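Putative extracellular solute-binding protein (Bordetella bronchiseptica, PDB 4P56) probably binds mandelate, in both enantiomers, as the periplasmic solute-binding component of a TRAP-type uptake system. Local coordinates at residues A43-P48 with R264-L269. Sequence-based numbering, arbitrary orientation.
Sequences ADFLMP and RHLAEL
The 3.0 Å hydrogen bond from Leu-269 N to His-265 O belongs to the regular turn that carries Leu-269 toward helix 40-56, where it meets Phe-45. No hydrogen bond joins segments 43-48 and 264-269; the pairing is a worked example of an apolar helix contact in which, between these segments, one aromatic ring meets a pair of leucines. Phe-45 and Leu-269 make the closest backbone approach, their CA atoms 6.2 Å apart. The ring uses its rim rather than a face. At one corner Phe-45 CD1 lies 3.9 Å from Leu-269 CG, a branch point close to the ring plane, while further round Phe-45 CZ comes within 3.6 Å of Leu-266 CG. Phe-45 CG stands anti to the backbone N (chi1 161°), which carries the ring across to the two leucines, placed three residues apart along helix 263-285. Leu-269 also sets CD2 4.0 Å from Phe-45 O, so its contact reaches the backbone as well as the ring. The helix beneath Phe-45 is irregular: a wider pi-type turn spans 43-46, and a kink follows at Pro-48, whose ring nitrogen has no hydrogen to give. Two hydrogen bonds, Asp-44 OD2 with His-277 NE2 and His-265 NE2 with Glu-52 OE1, tie the same two helices together. Phe-45, its side chain about 11 Å from the bound (R)-mandelate, also meets the ring of Tyr-144, and both Phe-45 and Leu-266 rest on Val-240. The two helices thus cover the sheet of an alpha/beta lobe, as in periplasmic solute-binding proteins generally.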
ATOM      1  N   ALA A  43     -13.300  -6.461  -2.878  1.00 13.80           N
ATOM      2  CA  ALA A  43     -14.286  -7.394  -2.366  1.00 14.70           C
ATOM      3  C   ALA A  43     -14.446  -7.262  -0.876  1.00 15.58           C
ATOM      4  O   ALA A  43     -15.555  -7.369  -0.374  1.00 14.63           O
ATOM      5  CB  ALA A  43     -13.913  -8.837  -2.710  1.00 16.65           C
ATOM      6  N   ASP A  44     -13.338  -7.067  -0.156  1.00 16.65           N
ATOM      7  CA  ASP A  44     -13.429  -7.125   1.300  1.00 13.39           C
ATOM      8  C   ASP A  44     -13.217  -5.792   2.002  1.00 13.91           C
ATOM      9  O   ASP A  44     -13.275  -5.733   3.218  1.00 15.04           O
ATOM     10  CB  ASP A  44     -12.488  -8.174   1.872  1.00 13.83           C
ATOM     11  CG  ASP A  44     -12.877  -9.583   1.456  1.00 16.60           C
ATOM     12  OD1 ASP A  44     -14.045  -9.810   1.129  1.00 21.78           O
ATOM     13  OD2 ASP A  44     -12.032 -10.479   1.490  1.00 21.68           O
ATOM     14  N   PHE A  45     -12.997  -4.735   1.250  1.00 11.66           N
ATOM     15  CA  PHE A  45     -12.816  -3.413   1.855  1.00 10.76           C
ATOM     16  C   PHE A  45     -13.825  -2.448   1.257  1.00 10.62           C
ATOM     17  O   PHE A  45     -14.772  -2.080   1.912  1.00 10.63           O
ATOM     18  CB  PHE A  45     -11.382  -2.871   1.678  1.00 10.12           C
ATOM     19  CG  PHE A  45     -11.286  -1.402   1.866  1.00  9.37           C
ATOM     20  CD1 PHE A  45     -11.893  -0.789   2.943  1.00  9.16           C
ATOM     21  CD2 PHE A  45     -10.612  -0.610   0.930  1.00  8.97           C
ATOM     22  CE1 PHE A  45     -11.827   0.609   3.091  1.00  8.82           C
ATOM     23  CE2 PHE A  45     -10.557   0.778   1.062  1.00 15.23           C
ATOM     24  CZ  PHE A  45     -11.170   1.390   2.139  1.00 12.58           C
ATOM     25  N   LEU A  46     -13.663  -2.096  -0.010  1.00 10.70           N
ATOM     26  CA  LEU A  46     -14.479  -1.042  -0.597  1.00 10.59           C
ATOM     27  C   LEU A  46     -15.965  -1.402  -0.664  1.00 11.31           C
ATOM     28  O   LEU A  46     -16.843  -0.545  -0.449  1.00 11.21           O
ATOM     29  CB  LEU A  46     -13.975  -0.709  -1.988  1.00 13.21           C
ATOM     30  CG  LEU A  46     -12.660   0.092  -1.959  1.00 17.25           C
ATOM     31  CD1 LEU A  46     -12.008   0.084  -3.300  1.00 14.51           C
ATOM     32  CD2 LEU A  46     -12.927   1.519  -1.509  1.00 12.94           C
HETATM   33  N   MSE A  47     -16.266  -2.650  -0.987  1.00 12.04           N
HETATM   34  CA  MSE A  47     -17.677  -3.041  -1.103  1.00 12.86           C
HETATM   35  C   MSE A  47     -18.364  -2.980   0.276  1.00 15.47           C
HETATM   36  O   MSE A  47     -19.407  -2.344   0.422  1.00 12.83           O
HETATM   37  CB  MSE A  47     -17.806  -4.427  -1.740  1.00 16.77           C
HETATM   38  CG  MSE A  47     -17.415  -4.438  -3.213  1.00 26.37           C
HETATM   39 SE   MSE A  47     -18.521  -3.236  -4.337  1.00 32.19          SE
HETATM   40  CE  MSE A  47     -17.610  -1.547  -4.255  1.00 14.82           C
ATOM     41  N   PRO A  48     -17.775  -3.633   1.294  1.00 12.63           N
ATOM     42  CA  PRO A  48     -18.408  -3.508   2.615  1.00 12.55           C
ATOM     43  C   PRO A  48     -18.465  -2.069   3.114  1.00 11.73           C
ATOM     44  O   PRO A  48     -19.420  -1.682   3.792  1.00 11.81           O
ATOM     45  CB  PRO A  48     -17.532  -4.366   3.540  1.00 16.91           C
ATOM     46  CG  PRO A  48     -16.526  -5.076   2.655  1.00 23.49           C
ATOM     47  CD  PRO A  48     -16.810  -4.748   1.215  1.00 14.89           C
ATOM     48  N   ARG A 264      -9.621   6.813  10.373  1.00 10.33           N
ATOM     49  CA  ARG A 264      -9.127   5.685  11.141  1.00 10.74           C
ATOM     50  C   ARG A 264     -10.009   4.442  10.951  1.00 11.17           C
ATOM     51  O   ARG A 264      -9.528   3.283  10.979  1.00 10.36           O
ATOM     52  CB  ARG A 264      -9.118   6.098  12.605  1.00 12.24           C
ATOM     53  CG  ARG A 264      -8.447   5.129  13.506  1.00 20.49           C
ATOM     54  CD  ARG A 264      -8.660   5.643  14.900  1.00 32.13           C
ATOM     55  NE  ARG A 264      -7.452   5.541  15.683  1.00 33.10           N
ATOM     56  CZ  ARG A 264      -6.999   4.397  16.171  1.00 33.44           C
ATOM     57  NH1 ARG A 264      -7.661   3.264  15.945  1.00 29.12           N
ATOM     58  NH2 ARG A 264      -5.884   4.386  16.888  1.00 46.71           N
ATOM     59  N   HIS A 265     -11.308   4.681  10.804  1.00 12.03           N
ATOM     60  CA  HIS A 265     -12.276   3.588  10.587  1.00 14.41           C
ATOM     61  C   HIS A 265     -11.968   2.857   9.296  1.00 11.49           C
ATOM     62  O   HIS A 265     -11.936   1.632   9.262  1.00 10.23           O
ATOM     63  CB  HIS A 265     -13.682   4.151  10.507  1.00 14.92           C
ATOM     64  CG  HIS A 265     -14.745   3.113  10.357  1.00 15.23           C
ATOM     65  ND1 HIS A 265     -15.243   2.395  11.424  1.00 25.75           N
ATOM     66  CD2 HIS A 265     -15.421   2.685   9.270  1.00 14.65           C
ATOM     67  CE1 HIS A 265     -16.180   1.568  10.998  1.00 29.29           C
ATOM     68  NE2 HIS A 265     -16.302   1.714   9.690  1.00 16.88           N
ATOM     69  N   LEU A 266     -11.743   3.631   8.240  1.00  8.99           N
ATOM     70  CA  LEU A 266     -11.368   3.089   6.923  1.00 11.06           C
ATOM     71  C   LEU A 266     -10.005   2.368   6.988  1.00  7.99           C
ATOM     72  O   LEU A 266      -9.829   1.284   6.439  1.00  7.82           O
ATOM     73  CB  LEU A 266     -11.381   4.251   5.933  1.00 12.97           C
ATOM     74  CG  LEU A 266     -10.878   4.156   4.499  1.00 14.25           C
ATOM     75  CD1 LEU A 266     -11.309   5.416   3.759  1.00 11.14           C
ATOM     76  CD2 LEU A 266      -9.396   4.022   4.386  1.00  9.21           C
ATOM     77  N   ALA A 267      -9.049   2.970   7.687  1.00  8.14           N
ATOM     78  CA  ALA A 267      -7.729   2.397   7.807  1.00  8.16           C
ATOM     79  C   ALA A 267      -7.821   1.008   8.402  1.00  8.46           C
ATOM     80  O   ALA A 267      -7.206   0.069   7.896  1.00  8.25           O
ATOM     81  CB  ALA A 267      -6.816   3.301   8.665  1.00 12.07           C
ATOM     82  N   GLU A 268      -8.619   0.867   9.446  1.00  9.17           N
ATOM     83  CA  GLU A 268      -8.787  -0.425  10.086  1.00  9.85           C
ATOM     84  C   GLU A 268      -9.540  -1.427   9.197  1.00 10.19           C
ATOM     85  O   GLU A 268      -9.151  -2.607   9.102  1.00 10.81           O
ATOM     86  CB  GLU A 268      -9.489  -0.260  11.423  1.00 12.31           C
ATOM     87  CG  GLU A 268      -9.592  -1.573  12.221  1.00 19.83           C
ATOM     88  CD  GLU A 268      -9.931  -1.356  13.688  1.00 32.38           C
ATOM     89  OE1 GLU A 268     -10.394  -0.243  14.047  1.00 28.90           O
ATOM     90  OE2 GLU A 268      -9.723  -2.302  14.489  1.00 37.02           O
ATOM     91  N   LEU A 269     -10.597  -0.975   8.530  1.00  9.39           N
ATOM     92  CA  LEU A 269     -11.338  -1.876   7.645  1.00  9.55           C
ATOM     93  C   LEU A 269     -10.400  -2.418   6.555  1.00  9.72           C
ATOM     94  O   LEU A 269     -10.355  -3.609   6.285  1.00  9.29           O
ATOM     95  CB  LEU A 269     -12.554  -1.167   7.036  1.00  9.75           C
ATOM     96  CG  LEU A 269     -13.583  -1.979   6.274  1.00 20.76           C
ATOM     97  CD1 LEU A 269     -14.148  -3.092   7.137  1.00 24.62           C
ATOM     98  CD2 LEU A 269     -14.718  -1.055   5.799  1.00 23.00           C
TER